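Local atomic coordinates of forkhead-associated 1 (Saccharomyces cerevisiae, PDB entry 6C4U), a protein that acts as an engineered phosphothreonine-binding domain that recognises a phosphorylated peptide of the human transcription factor c-Myc. Residues N3-V8 against F20-S25; R32-V37 against Q62-E67; F40-A45 against N52-S57; L72-S77 against N91-L96; G99-V104 against I112-I117. All blocks are in the same frame, centred on the assembly; numbering follows the deposited sequence.

How the contacts relate
From the N terminus, contact 1 comes first, closing the hairpin of strands 4-10 and 18-21. After helix 24-29, contact 2 pairs strands 34-41 and 61-66, and the chain between them contains contact 3, which folds the peptide-binding loop back on the end of strand 34-41. Contact 4 follows, adding edge strand 94-96 to strand 71-75, and contact 5 is the last hairpin, 101-105 with 112-119. Apart from contact 3 within contact 2, all are in series and none cross. Contacts 1 and 5 belong to one sheet and contacts 2, 3 and 4 to the other; Ile63, Phe40 and Ile102 are among the side chains packed between them.

Contact 1: N3-V8 against F20-S25; sequences NIVFRV and FSADIS
Phe6 and Phe20 carry this contact, their rings lying at 29° to each other but slid so far that they scarcely overlap. CZ of Phe6 reaches CD2 of Phe20 at 3.3 Å, and CB of Phe20 stands over the face of the Phe6 ring, 4.0 Å from its centroid, in a CH-pi contact. Phe20 holds CG anti to its carbonyl carbon (chi1 -71°), and the edge of its ring then meets Val8, CE2 lying 3.6 Å from CG2. Both rings are buried, and together they are large enough to meet each other, Val8 and Trp38 at once. The backbone beneath is a classic beta bulge: Phe20 O accepts from Val5 N at 2.8 Å and, weakly, from Phe6 N, while Phe20 N donates to Phe6 O at 3.0 Å. Further along, Val5 CG2 rests on Ala22 CB at 3.8 Å; Ala22, a small residue, fits this buried spot shortly before helix 24-29. Within the fold of the forkhead-associated domain, strand 4-10 pairs on its other side with strand 112-119, Arg7 bonding to Phe118, while Phe6 and Val8 pack on Ile117. Trp38 belongs to strand 34-41, and Phe123 of helix 121-125 packs on Val5.

Contact 2: R32-V37 against Q62-E67; sequences RSIKKV and QILLGE
Lys35 sets CG anti to its carbonyl carbon (chi1 -55°) and bends at chi2 (-60°), which runs its methylenes past Gly66 to Glu67. Glu67 answers with CG anti to its backbone N (chi1 -165°) and an extended chain. The two aliphatic stems touch, CE of Lys35 lying 3.7 Å from CG of Glu67, but the charged tips stay apart: NZ of Lys35 and OE2 of Glu67, at 4.0 Å, make only a long salt bridge. The ammonium is held instead by the carbonyl of Glu30, with a weak bond to that of Arg32. Long flexible residues suit this outer end of the pairing, where the stem can lie along the neighbouring chain while the ammonium reaches carbonyls beyond it.

The strands themselves are antiparallel neighbours, 34-41 and 61-66, in one sheet of the FHA beta-sandwich. A classic beta bulge interrupts them: Lys35 N donates to Leu65 O, and Leu65 N donates to Lys36 O, each at 2.8 Å, which places two lysines opposite one leucine. Leu65 turns its side chain to the interior, against Trp38 and Leu71, and its CG meets Lys35 CB at 4.1 Å.

On the other surface Leu64 collects the branched residues. Its CD2 touches Ile34 CD1 at 3.8 Å, and Val37, lying alongside and pointing the same way, brings CG2 to 4.1 Å from Leu64 CG. Beta-branched Ile34 and Val37 favour the extended backbone here. At the far end Val37 CG1 rests against the amide of Gln62, 3.6 Å from OE1.

Contact 3: F40-A45 against N52-S57; sequences FGRNPA and NILPVS
Arg42 and the turn that faces it are joined by hydrogen bonds. The backbone N of Arg42 donates to Ser57 O at 3.0 Å, straight at 178°. Its side chain, CG anti to the backbone N (chi1 166°), extends to the loop and bends at chi3, so that NE reaches Val56 O at 2.7 Å, nearly in line with its carbonyl bond. NH2 adds a weak bond to the same oxygen. Arginine suits the place because its long side chain can reach and grip a backbone carbonyl with two N-H donors, one of them weakly. The loop is itself braced as a type I turn from Ile53 to Val56, with Val56 N bonded to Ile53 O at 3.0 Å.

Gly41-Arg42 followed by Ser57 and, three residues on, His60 matches the sequence signature of FHA domains, whose phosphothreonine is read by loops at one end of the sandwich. In this complex Ser57 OG bonds both to a modified side chain of the bound peptide and to Thr78 N, and Arg42 packs on the peptide backbone; its grip on Val56 ties that loop to the strand end.

Packing contacts are lighter. Leu54 CD1 lies over one face of the guanidinium, 4.1 Å from Arg42 NH1, offset toward the rim. Val56 CG1 sits 4.3 Å from Gly41 C, and Gly41, with no side chain, lies with CA 3.6 Å from Ser57 O.

Contact 4: L72-S77 against N91-L96; sequences LLNDIS and NSYQLL
Leu73 and Gln94 form an antiparallel hydrogen-bonded pair, with Leu73 N donating to Gln94 O at 2.7 Å and Gln94 N to Leu73 O at 3.1 Å, at the point where the second chain enters its strand. Beyond this pair the backbones meet once more, where Asn91 N donates to Asp75 O at 2.9 Å. Asn91 has a positive phi, which asparagine tolerates better than most residues, and so fits the turn that precedes the strand.

Between these two points the side chain of Asn74 takes over. Its CG is anti to the backbone N (chi1 -169°), which carries the amide along the neighbouring chain. ND2 donates to Ser92 O at 2.8 Å, from 40° above the carbonyl plane. ND2 also lies over one face of the Tyr93 ring, offset toward its rim, with amide and ring planes 23° apart and Asn74 CG 3.3 Å from Tyr93 CE1.

Leu72 and Leu95 share one surface, CD2 of Leu72 lying 4.2 Å from CD1 of Leu95. On the inner surface, Leu73 CB meets Leu96 CD2 at 4.0 Å, and both leucines also touch Leu83 of the opposing sheet; leucine suits this buried surface by filling it between the sheets. Asp75 OD1 accepts from the hydroxyl of Thr81.

Asn74 OD1 accepts from Gln62 NE2 of the strand on its other side. With both ends of the amide engaged and a ring against one face, its rotation is fixed, and one asparagine ties strand 71-75 to strand 61-66 on one side and to the segment leading into strand 94-96 on the other.

Contact 5: G99-V104 against I112-I117; sequences GDEITV and ILSLVI
Ile102 and Leu115 sit opposite each other in the last beta hairpin of the FHA sandwich, strands 101-105 and 112-119, whose two surfaces differ sharply. Leu115 N donates to Ile102 O at 2.8 Å, Leu113 N to Val104 O at 2.9 Å, and Ile102 N and Val104 N donate back to Leu115 O and Leu113 O.

The tight surface is the one with Ile102, Val104, Leu113 and Leu115, buried against the other sheet. Ile102 CD1 meets Ile117 CD1 at 3.7 Å, and Val104 lies alongside Leu113, its CG2 3.8 Å from Leu113 CB. Beta-branched Ile102 and Val104 favour the extended strand, and the leucines fill the interior; Phe61 packs on Ile102 and Leu115, and Ile63 on Ile102 and Ile117.

The other surface is more polar and in part open to solvent, Glu101, Thr103 and Val116 being partly exposed though Ser114 is buried. Thr103 CG2 touches Ile112 CD1 at 3.8 Å, and Val116 CG2 is 4.1 Å from Glu101 CG. Gly99, whose positive phi favours glycine, ends the pairing with a weak bond from its N to Ile117 O. Glu101 has CG anti to its backbone N (chi1 -171°) and an extended chain, which lays the carboxylate over Ser114. Ser114 OG donates to Glu101 OE2 at 2.7 Å, reaching that oxygen on its anti side and 25° out of the carboxylate plane.

Contact 1: N3-V8 against F20-S25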
# COMPACT_ATOMS: atom_id res chain seq x y z
N ASN F 3 -9.74 -10.62 -11.44
CA ASN F 3 -10.56 -9.50 -10.90
C ASN F 3 -9.67 -8.68 -9.99
O ASN F 3 -8.89 -9.19 -9.17
CB ASN F 3 -11.71 -9.98 -10.04
CG ASN F 3 -12.89 -8.99 -10.03
OD1 ASN F 3 -13.27 -8.46 -11.08
ND2 ASN F 3 -13.57 -8.82 -8.85
N ILE F 4 -9.83 -7.36 -10.07
CA ILE F 4 -9.10 -6.39 -9.37
C ILE F 4 -9.48 -6.18 -7.94
O ILE F 4 -10.64 -5.92 -7.67
CB ILE F 4 -9.12 -5.07 -10.20
CG1 ILE F 4 -7.85 -4.40 -9.86
CG2 ILE F 4 -10.43 -4.22 -10.33
CD1 ILE F 4 -6.73 -5.14 -10.58
N VAL F 5 -8.53 -6.19 -7.03
CA VAL F 5 -8.86 -5.98 -5.60
C VAL F 5 -8.96 -4.50 -5.29
O VAL F 5 -9.92 -4.07 -4.62
CB VAL F 5 -7.80 -6.60 -4.67
CG1 VAL F 5 -8.20 -6.39 -3.21
CG2 VAL F 5 -7.61 -8.09 -5.00
N PHE F 6 -7.95 -3.75 -5.73
CA PHE F 6 -7.87 -2.31 -5.50
C PHE F 6 -6.94 -1.67 -6.51
O PHE F 6 -6.19 -2.34 -7.22
CB PHE F 6 -7.42 -1.98 -4.07
CG PHE F 6 -5.96 -2.26 -3.79
CD1 PHE F 6 -5.51 -3.56 -3.57
CD2 PHE F 6 -5.04 -1.23 -3.71
CE1 PHE F 6 -4.16 -3.82 -3.33
CE2 PHE F 6 -3.70 -1.49 -3.46
CZ PHE F 6 -3.26 -2.77 -3.29
N ARG F 7 -6.99 -0.34 -6.53
CA ARG F 7 -6.28 0.46 -7.51
C ARG F 7 -5.63 1.64 -6.80
O ARG F 7 -6.20 2.21 -5.87
CB ARG F 7 -7.28 0.92 -8.55
CG ARG F 7 -6.78 2.01 -9.48
CD ARG F 7 -7.88 2.35 -10.51
NE ARG F 7 -8.03 1.33 -11.55
CZ ARG F 7 -9.20 0.85 -12.02
NH1 ARG F 7 -10.36 1.21 -11.49
NH2 ARG F 7 -9.18 -0.07 -12.96
N VAL F 8 -4.45 2.01 -7.28
CA VAL F 8 -3.62 3.02 -6.62
C VAL F 8 -3.28 4.12 -7.59
O VAL F 8 -2.69 3.90 -8.63
CB VAL F 8 -2.30 2.40 -6.09
CG1 VAL F 8 -1.38 3.44 -5.55
CG2 VAL F 8 -2.60 1.41 -5.00
N PHE F 20 -4.16 -3.76 -8.85
CA PHE F 20 -3.65 -4.90 -8.10
C PHE F 20 -4.74 -5.95 -7.99
O PHE F 20 -5.82 -5.69 -7.40
CB PHE F 20 -3.24 -4.45 -6.72
CG PHE F 20 -2.01 -3.60 -6.71
CD1 PHE F 20 -0.78 -4.13 -7.10
CD2 PHE F 20 -2.07 -2.28 -6.32
CE1 PHE F 20 0.35 -3.36 -7.10
CE2 PHE F 20 -0.94 -1.50 -6.34
CZ PHE F 20 0.27 -2.03 -6.72
N SER F 21 -4.50 -7.12 -8.58
CA SER F 21 -5.52 -8.18 -8.68
C SER F 21 -5.10 -9.41 -7.91
O SER F 21 -3.94 -9.54 -7.46
CB SER F 21 -5.76 -8.54 -10.14
OG SER F 21 -4.53 -8.78 -10.77
N ALA F 22 -6.05 -10.33 -7.78
CA ALA F 22 -5.81 -11.62 -7.14
C ALA F 22 -6.81 -12.66 -7.64
O ALA F 22 -8.01 -12.37 -7.79
CB ALA F 22 -5.88 -11.46 -5.64
N ASP F 23 -6.30 -13.87 -7.87
CA ASP F 23 -7.11 -15.01 -8.29
C ASP F 23 -8.00 -15.43 -7.11
O ASP F 23 -7.48 -15.75 -6.06
CB ASP F 23 -6.17 -16.15 -8.71
CG ASP F 23 -6.88 -17.35 -9.34
OD1 ASP F 23 -8.13 -17.37 -9.44
OD2 ASP F 23 -6.16 -18.28 -9.76
N ILE F 24 -9.32 -15.44 -7.30
CA ILE F 24 -10.23 -15.80 -6.20
C ILE F 24 -10.15 -17.30 -5.81
O ILE F 24 -10.34 -17.65 -4.63
CB ILE F 24 -11.67 -15.35 -6.47
CG1 ILE F 24 -11.71 -13.82 -6.61
CG2 ILE F 24 -12.60 -15.77 -5.34
CD1 ILE F 24 -13.04 -13.27 -7.09
N SER F 25 -9.85 -18.17 -6.77
CA SER F 25 -9.56 -19.58 -6.46
C SER F 25 -8.43 -19.66 -5.45
O SER F 25 -8.64 -20.09 -4.31
CB SER F 25 -9.18 -20.37 -7.72
OG SER F 25 -10.28 -20.54 -8.58

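Contact 2: R32-V37 against Q62-E67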
# COMPACT_ATOMS: atom_id res chain seq x y z
N ARG F 32 -4.06 -19.22 5.53
CA ARG F 32 -3.74 -18.10 6.41
C ARG F 32 -4.80 -16.99 6.37
O ARG F 32 -5.48 -16.82 5.36
CB ARG F 32 -2.39 -17.52 6.00
CG ARG F 32 -1.25 -18.47 6.16
CD ARG F 32 0.03 -17.85 5.59
NE ARG F 32 0.14 -18.01 4.15
CZ ARG F 32 1.29 -18.07 3.47
NH1 ARG F 32 2.47 -18.00 4.07
NH2 ARG F 32 1.24 -18.25 2.15
N SER F 33 -4.94 -16.26 7.48
CA SER F 33 -5.86 -15.11 7.53
C SER F 33 -5.44 -13.94 6.61
O SER F 33 -6.27 -13.11 6.25
CB SER F 33 -6.01 -14.62 8.96
OG SER F 33 -6.99 -13.61 9.09
N ILE F 34 -4.15 -13.88 6.27
CA ILE F 34 -3.62 -12.90 5.33
C ILE F 34 -3.47 -13.58 3.98
O ILE F 34 -2.55 -14.38 3.76
CB ILE F 34 -2.27 -12.34 5.83
CG1 ILE F 34 -2.46 -11.56 7.13
CG2 ILE F 34 -1.57 -11.48 4.78
CD1 ILE F 34 -3.54 -10.52 7.10
N LYS F 35 -4.37 -13.22 3.07
CA LYS F 35 -4.54 -13.90 1.78
C LYS F 35 -3.54 -13.45 0.74
O LYS F 35 -3.17 -14.24 -0.11
CB LYS F 35 -5.95 -13.67 1.23
CG LYS F 35 -7.08 -14.08 2.18
CD LYS F 35 -7.02 -15.55 2.55
CE LYS F 35 -8.21 -15.99 3.38
NZ LYS F 35 -8.16 -17.45 3.71
N LYS F 36 -3.10 -12.20 0.80
CA LYS F 36 -2.11 -11.70 -0.16
C LYS F 36 -1.42 -10.44 0.37
O LYS F 36 -2.02 -9.68 1.15
CB LYS F 36 -2.79 -11.41 -1.51
CG LYS F 36 -1.81 -11.02 -2.61
CD LYS F 36 -2.26 -11.42 -4.01
CE LYS F 36 -1.07 -11.25 -4.97
NZ LYS F 36 -1.28 -11.88 -6.29
N VAL F 37 -0.17 -10.22 -0.06
CA VAL F 37 0.58 -9.05 0.38
C VAL F 37 1.27 -8.32 -0.77
O VAL F 37 1.99 -8.93 -1.58
CB VAL F 37 1.66 -9.42 1.40
CG1 VAL F 37 2.42 -8.17 1.87
CG2 VAL F 37 1.02 -10.15 2.57
N GLN F 62 3.36 -2.13 3.40
CA GLN F 62 2.70 -3.23 2.74
C GLN F 62 1.22 -3.03 2.86
O GLN F 62 0.74 -2.39 3.81
CB GLN F 62 3.05 -4.57 3.40
CG GLN F 62 4.51 -4.75 3.76
CD GLN F 62 4.87 -6.14 4.17
OE1 GLN F 62 5.40 -6.89 3.37
NE2 GLN F 62 4.67 -6.45 5.44
N ILE F 63 0.49 -3.59 1.90
CA ILE F 63 -0.95 -3.66 1.97
C ILE F 63 -1.30 -5.13 1.99
O ILE F 63 -0.78 -5.91 1.20
CB ILE F 63 -1.61 -2.90 0.79
CG1 ILE F 63 -1.34 -1.40 0.98
CG2 ILE F 63 -3.11 -3.18 0.72
CD1 ILE F 63 -1.83 -0.51 -0.13
N LEU F 64 -2.15 -5.51 2.93
CA LEU F 64 -2.48 -6.91 3.15
C LEU F 64 -3.94 -7.14 2.82
O LEU F 64 -4.80 -6.38 3.25
CB LEU F 64 -2.26 -7.27 4.61
CG LEU F 64 -0.84 -7.50 5.09
CD1 LEU F 64 0.12 -6.36 4.82
CD2 LEU F 64 -0.95 -7.83 6.58
N LEU F 65 -4.21 -8.20 2.08
CA LEU F 65 -5.58 -8.64 1.84
C LEU F 65 -5.99 -9.60 2.94
O LEU F 65 -5.46 -10.69 3.02
CB LEU F 65 -5.72 -9.30 0.47
CG LEU F 65 -7.11 -9.85 0.13
CD1 LEU F 65 -8.22 -8.83 0.28
CD2 LEU F 65 -7.15 -10.33 -1.30
N GLY F 66 -6.93 -9.18 3.78
CA GLY F 66 -7.50 -9.99 4.86
C GLY F 66 -8.47 -11.07 4.38
O GLY F 66 -8.87 -11.09 3.22
N GLU F 67 -8.81 -11.97 5.30
CA GLU F 67 -9.81 -13.02 5.07
C GLU F 67 -11.19 -12.42 4.75
O GLU F 67 -11.89 -12.89 3.86
CB GLU F 67 -9.90 -13.92 6.31
CG GLU F 67 -10.62 -15.26 6.11
CD GLU F 67 -10.26 -16.30 7.14
OE1 GLU F 67 -9.72 -15.94 8.21
OE2 GLU F 67 -10.54 -17.47 6.87

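Contact 3: F40-A45 against N52-S57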
# COMPACT_ATOMS: atom_id res chain seq x y z
N PHE F 40 5.38 -1.79 -1.16
CA PHE F 40 5.55 -0.50 -1.77
C PHE F 40 6.89 0.00 -1.26
O PHE F 40 7.11 0.06 -0.05
CB PHE F 40 4.43 0.43 -1.28
CG PHE F 40 3.08 0.10 -1.83
CD1 PHE F 40 2.37 -1.00 -1.38
CD2 PHE F 40 2.49 0.92 -2.80
CE1 PHE F 40 1.15 -1.33 -1.91
CE2 PHE F 40 1.25 0.59 -3.32
CZ PHE F 40 0.59 -0.53 -2.88
N GLY F 41 7.80 0.37 -2.15
CA GLY F 41 9.08 0.91 -1.70
C GLY F 41 10.03 1.41 -2.77
O GLY F 41 9.74 1.35 -3.97
N ARG F 42 11.18 1.91 -2.30
CA ARG F 42 12.24 2.39 -3.18
C ARG F 42 12.85 1.27 -4.03
O ARG F 42 13.31 1.51 -5.15
CB ARG F 42 13.32 3.11 -2.36
CG ARG F 42 14.63 3.37 -3.10
CD ARG F 42 15.45 4.48 -2.47
NE ARG F 42 15.64 4.32 -1.03
CZ ARG F 42 16.59 3.59 -0.45
NH1 ARG F 42 17.49 2.90 -1.17
NH2 ARG F 42 16.65 3.54 0.88
N ASN F 43 12.87 0.05 -3.49
CA ASN F 43 13.47 -1.08 -4.16
C ASN F 43 12.48 -1.52 -5.23
O ASN F 43 11.34 -1.89 -4.90
CB ASN F 43 13.72 -2.22 -3.16
CG ASN F 43 14.44 -3.42 -3.78
OD1 ASN F 43 14.25 -3.77 -4.94
ND2 ASN F 43 15.28 -4.04 -2.98
N PRO F 44 12.90 -1.52 -6.50
CA PRO F 44 11.99 -1.93 -7.59
C PRO F 44 11.57 -3.39 -7.58
O PRO F 44 10.72 -3.78 -8.39
CB PRO F 44 12.80 -1.63 -8.85
CG PRO F 44 14.21 -1.75 -8.40
CD PRO F 44 14.23 -1.17 -7.01
N ALA F 45 12.16 -4.20 -6.69
CA ALA F 45 11.65 -5.54 -6.40
C ALA F 45 10.24 -5.52 -5.85
O ALA F 45 9.54 -6.52 -5.99
CB ALA F 45 12.56 -6.23 -5.39
N ASN F 52 13.19 6.04 -6.89
CA ASN F 52 14.51 5.97 -6.26
C ASN F 52 14.80 7.19 -5.39
O ASN F 52 15.81 7.85 -5.54
CB ASN F 52 15.59 5.75 -7.34
CG ASN F 52 15.41 4.44 -8.10
OD1 ASN F 52 15.17 3.39 -7.50
ND2 ASN F 52 15.53 4.49 -9.41
N ILE F 53 13.89 7.45 -4.45
CA ILE F 53 13.91 8.60 -3.56
C ILE F 53 14.51 8.10 -2.23
O ILE F 53 13.90 7.28 -1.56
CB ILE F 53 12.49 9.13 -3.27
CG1 ILE F 53 11.69 9.35 -4.58
CG2 ILE F 53 12.53 10.40 -2.41
CD1 ILE F 53 10.72 8.27 -4.80
N LEU F 54 15.68 8.61 -1.83
CA LEU F 54 16.45 7.94 -0.77
C LEU F 54 15.78 7.83 0.60
O LEU F 54 15.85 6.78 1.24
CB LEU F 54 17.89 8.49 -0.68
CG LEU F 54 18.85 8.00 -1.83
CD1 LEU F 54 19.35 6.55 -1.71
CD2 LEU F 54 18.35 8.22 -3.26
N PRO F 55 15.09 8.88 1.05
CA PRO F 55 14.37 8.77 2.35
C PRO F 55 13.13 7.86 2.35
O PRO F 55 12.50 7.66 3.40
CB PRO F 55 13.97 10.23 2.64
CG PRO F 55 14.86 11.05 1.79
CD PRO F 55 15.07 10.26 0.54
N VAL F 56 12.74 7.37 1.18
CA VAL F 56 11.78 6.30 1.10
C VAL F 56 12.55 5.01 1.34
O VAL F 56 13.54 4.72 0.67
CB VAL F 56 11.05 6.26 -0.26
CG1 VAL F 56 10.15 5.03 -0.37
CG2 VAL F 56 10.25 7.54 -0.45
N SER F 57 12.11 4.26 2.35
CA SER F 57 12.64 2.93 2.64
C SER F 57 12.48 1.96 1.47
O SER F 57 11.54 2.07 0.68
CB SER F 57 11.99 2.39 3.93
OG SER F 57 12.07 3.34 4.98

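Contact 4: L72-S77 against N91-L96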
# COMPACT_ATOMS: atom_id res chain seq x y z
N LEU F 72 -5.39 -3.94 4.72
CA LEU F 72 -4.69 -3.41 5.88
C LEU F 72 -3.38 -2.79 5.46
O LEU F 72 -2.73 -3.30 4.54
CB LEU F 72 -4.42 -4.53 6.86
CG LEU F 72 -5.66 -5.16 7.47
CD1 LEU F 72 -5.25 -6.50 8.07
CD2 LEU F 72 -6.27 -4.29 8.56
N LEU F 73 -2.97 -1.75 6.17
CA LEU F 73 -1.74 -1.03 5.90
C LEU F 73 -0.70 -1.25 7.02
O LEU F 73 -0.95 -0.91 8.18
CB LEU F 73 -2.05 0.46 5.72
CG LEU F 73 -0.86 1.42 5.73
CD1 LEU F 73 0.01 1.23 4.51
CD2 LEU F 73 -1.31 2.85 5.79
N ASN F 74 0.47 -1.78 6.64
CA ASN F 74 1.57 -2.08 7.57
C ASN F 74 2.71 -1.10 7.28
O ASN F 74 3.39 -1.25 6.26
CB ASN F 74 2.01 -3.58 7.40
CG ASN F 74 2.95 -4.11 8.50
OD1 ASN F 74 3.75 -5.05 8.28
ND2 ASN F 74 2.84 -3.54 9.70
N ASP F 75 2.93 -0.09 8.13
CA ASP F 75 4.17 0.73 7.98
C ASP F 75 5.38 -0.10 8.39
O ASP F 75 5.35 -0.71 9.45
CB ASP F 75 4.15 2.02 8.83
CG ASP F 75 5.47 2.81 8.70
OD1 ASP F 75 6.00 2.86 7.57
OD2 ASP F 75 5.99 3.37 9.70
N ILE F 76 6.43 -0.12 7.58
CA ILE F 76 7.67 -0.85 7.91
C ILE F 76 8.89 -0.03 7.52
O ILE F 76 9.92 -0.56 7.05
CB ILE F 76 7.71 -2.26 7.28
CG1 ILE F 76 7.61 -2.19 5.75
CG2 ILE F 76 6.55 -3.10 7.80
CD1 ILE F 76 7.84 -3.51 5.05
N SER F 77 8.78 1.27 7.75
CA SER F 77 9.70 2.25 7.19
C SER F 77 10.53 2.93 8.26
O SER F 77 10.08 3.10 9.40
CB SER F 77 8.92 3.32 6.44
OG SER F 77 8.09 4.07 7.32
N ASN F 91 4.92 -0.91 12.31
CA ASN F 91 4.61 -2.32 12.50
C ASN F 91 3.21 -2.60 13.07
O ASN F 91 3.01 -3.61 13.72
CB ASN F 91 5.73 -2.99 13.30
CG ASN F 91 7.00 -3.13 12.48
OD1 ASN F 91 8.04 -2.52 12.78
ND2 ASN F 91 6.91 -3.94 11.42
N SER F 92 2.26 -1.71 12.79
CA SER F 92 0.85 -1.90 13.14
C SER F 92 0.08 -2.28 11.89
O SER F 92 0.61 -2.24 10.77
CB SER F 92 0.27 -0.62 13.71
OG SER F 92 0.19 0.37 12.69
N TYR F 93 -1.20 -2.62 12.07
CA TYR F 93 -2.03 -3.08 10.96
C TYR F 93 -3.32 -2.26 10.91
O TYR F 93 -4.28 -2.58 11.60
CB TYR F 93 -2.25 -4.63 11.06
CG TYR F 93 -0.93 -5.38 10.97
CD1 TYR F 93 -0.38 -5.70 9.73
CD2 TYR F 93 -0.19 -5.67 12.10
CE1 TYR F 93 0.84 -6.36 9.62
CE2 TYR F 93 1.06 -6.29 12.01
CZ TYR F 93 1.57 -6.65 10.76
OH TYR F 93 2.80 -7.27 10.67
N GLN F 94 -3.33 -1.19 10.11
CA GLN F 94 -4.47 -0.25 10.05
C GLN F 94 -5.42 -0.56 8.90
O GLN F 94 -4.97 -0.82 7.79
CB GLN F 94 -3.97 1.19 9.89
CG GLN F 94 -2.88 1.62 10.86
CD GLN F 94 -3.34 1.72 12.29
OE1 GLN F 94 -4.47 1.39 12.64
NE2 GLN F 94 -2.43 2.22 13.15
N LEU F 95 -6.73 -0.50 9.17
CA LEU F 95 -7.76 -0.77 8.16
C LEU F 95 -7.81 0.32 7.10
O LEU F 95 -7.83 1.50 7.44
CB LEU F 95 -9.15 -0.84 8.82
CG LEU F 95 -10.24 -1.46 7.92
CD1 LEU F 95 -10.17 -3.00 7.89
CD2 LEU F 95 -11.61 -1.00 8.36
N LEU F 96 -7.81 -0.07 5.83
CA LEU F 96 -7.95 0.86 4.72
C LEU F 96 -9.41 0.95 4.31
O LEU F 96 -10.05 -0.05 3.99
CB LEU F 96 -7.12 0.45 3.52
CG LEU F 96 -5.61 0.57 3.69
CD1 LEU F 96 -4.92 -0.04 2.49
CD2 LEU F 96 -5.21 2.01 3.82

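Contact 5: G99-V104 against I112-I117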
# COMPACT_ATOMS: atom_id res chain seq x y z
N GLY F 99 -11.12 5.27 -0.76
CA GLY F 99 -10.60 6.60 -0.98
C GLY F 99 -9.54 7.09 -0.02
O GLY F 99 -9.27 8.29 0.01
N ASP F 100 -8.91 6.21 0.76
CA ASP F 100 -7.89 6.64 1.73
C ASP F 100 -6.65 7.14 1.03
O ASP F 100 -6.36 6.73 -0.09
CB ASP F 100 -7.50 5.49 2.68
CG ASP F 100 -8.48 5.31 3.83
OD1 ASP F 100 -9.50 6.03 3.89
OD2 ASP F 100 -8.24 4.43 4.67
N GLU F 101 -5.93 8.05 1.69
CA GLU F 101 -4.74 8.67 1.11
C GLU F 101 -3.49 8.30 1.91
O GLU F 101 -3.30 8.74 3.06
CB GLU F 101 -4.92 10.19 1.05
CG GLU F 101 -3.84 10.95 0.29
CD GLU F 101 -4.06 12.48 0.30
OE1 GLU F 101 -4.84 13.02 1.15
OE2 GLU F 101 -3.50 13.19 -0.54
N ILE F 102 -2.62 7.53 1.28
CA ILE F 102 -1.35 7.09 1.85
C ILE F 102 -0.27 8.06 1.40
O ILE F 102 -0.13 8.33 0.22
CB ILE F 102 -1.03 5.64 1.41
CG1 ILE F 102 -2.17 4.70 1.86
CG2 ILE F 102 0.24 5.14 2.07
CD1 ILE F 102 -2.02 3.27 1.43
N THR F 103 0.51 8.58 2.35
CA THR F 103 1.47 9.66 2.08
C THR F 103 2.82 9.33 2.69
O THR F 103 2.87 8.86 3.82
CB THR F 103 1.00 10.99 2.73
OG1 THR F 103 -0.37 10.88 3.19
CG2 THR F 103 1.13 12.10 1.76
N VAL F 104 3.90 9.59 1.96
CA VAL F 104 5.26 9.37 2.48
C VAL F 104 6.10 10.62 2.23
O VAL F 104 5.80 11.39 1.35
CB VAL F 104 5.93 8.12 1.85
CG1 VAL F 104 5.08 6.89 2.09
CG2 VAL F 104 6.19 8.29 0.36
N ILE F 112 6.25 15.67 -0.53
CA ILE F 112 5.52 14.44 -0.22
C ILE F 112 5.26 13.65 -1.50
O ILE F 112 5.21 14.20 -2.61
CB ILE F 112 4.20 14.73 0.57
CG1 ILE F 112 3.05 15.32 -0.31
CG2 ILE F 112 4.51 15.49 1.86
CD1 ILE F 112 1.78 15.60 0.44
N LEU F 113 5.06 12.34 -1.34
CA LEU F 113 4.47 11.50 -2.38
C LEU F 113 3.14 10.98 -1.81
O LEU F 113 3.04 10.63 -0.63
CB LEU F 113 5.44 10.39 -2.71
CG LEU F 113 4.95 9.30 -3.71
CD1 LEU F 113 4.22 9.79 -4.96
CD2 LEU F 113 6.13 8.43 -4.13
N SER F 114 2.10 11.00 -2.65
CA SER F 114 0.74 10.80 -2.15
C SER F 114 -0.02 9.86 -3.08
O SER F 114 -0.08 10.10 -4.29
CB SER F 114 0.01 12.12 -2.07
OG SER F 114 -1.17 12.00 -1.31
N LEU F 115 -0.55 8.78 -2.50
CA LEU F 115 -1.23 7.73 -3.24
C LEU F 115 -2.65 7.59 -2.69
O LEU F 115 -2.87 7.80 -1.50
CB LEU F 115 -0.53 6.40 -3.07
CG LEU F 115 0.98 6.35 -3.27
CD1 LEU F 115 1.42 4.87 -3.13
CD2 LEU F 115 1.45 7.03 -4.55
N VAL F 116 -3.59 7.23 -3.55
CA VAL F 116 -4.97 7.10 -3.13
C VAL F 116 -5.50 5.72 -3.49
O VAL F 116 -5.31 5.26 -4.63
CB VAL F 116 -5.85 8.20 -3.76
CG1 VAL F 116 -7.32 8.02 -3.39
CG2 VAL F 116 -5.38 9.56 -3.26
N ILE F 117 -6.15 5.08 -2.52
CA ILE F 117 -6.62 3.71 -2.69
C ILE F 117 -8.06 3.76 -3.13
O ILE F 117 -8.88 4.48 -2.51
CB ILE F 117 -6.55 2.89 -1.37
CG1 ILE F 117 -5.16 3.02 -0.72
CG2 ILE F 117 -6.87 1.43 -1.61
CD1 ILE F 117 -4.02 2.67 -1.64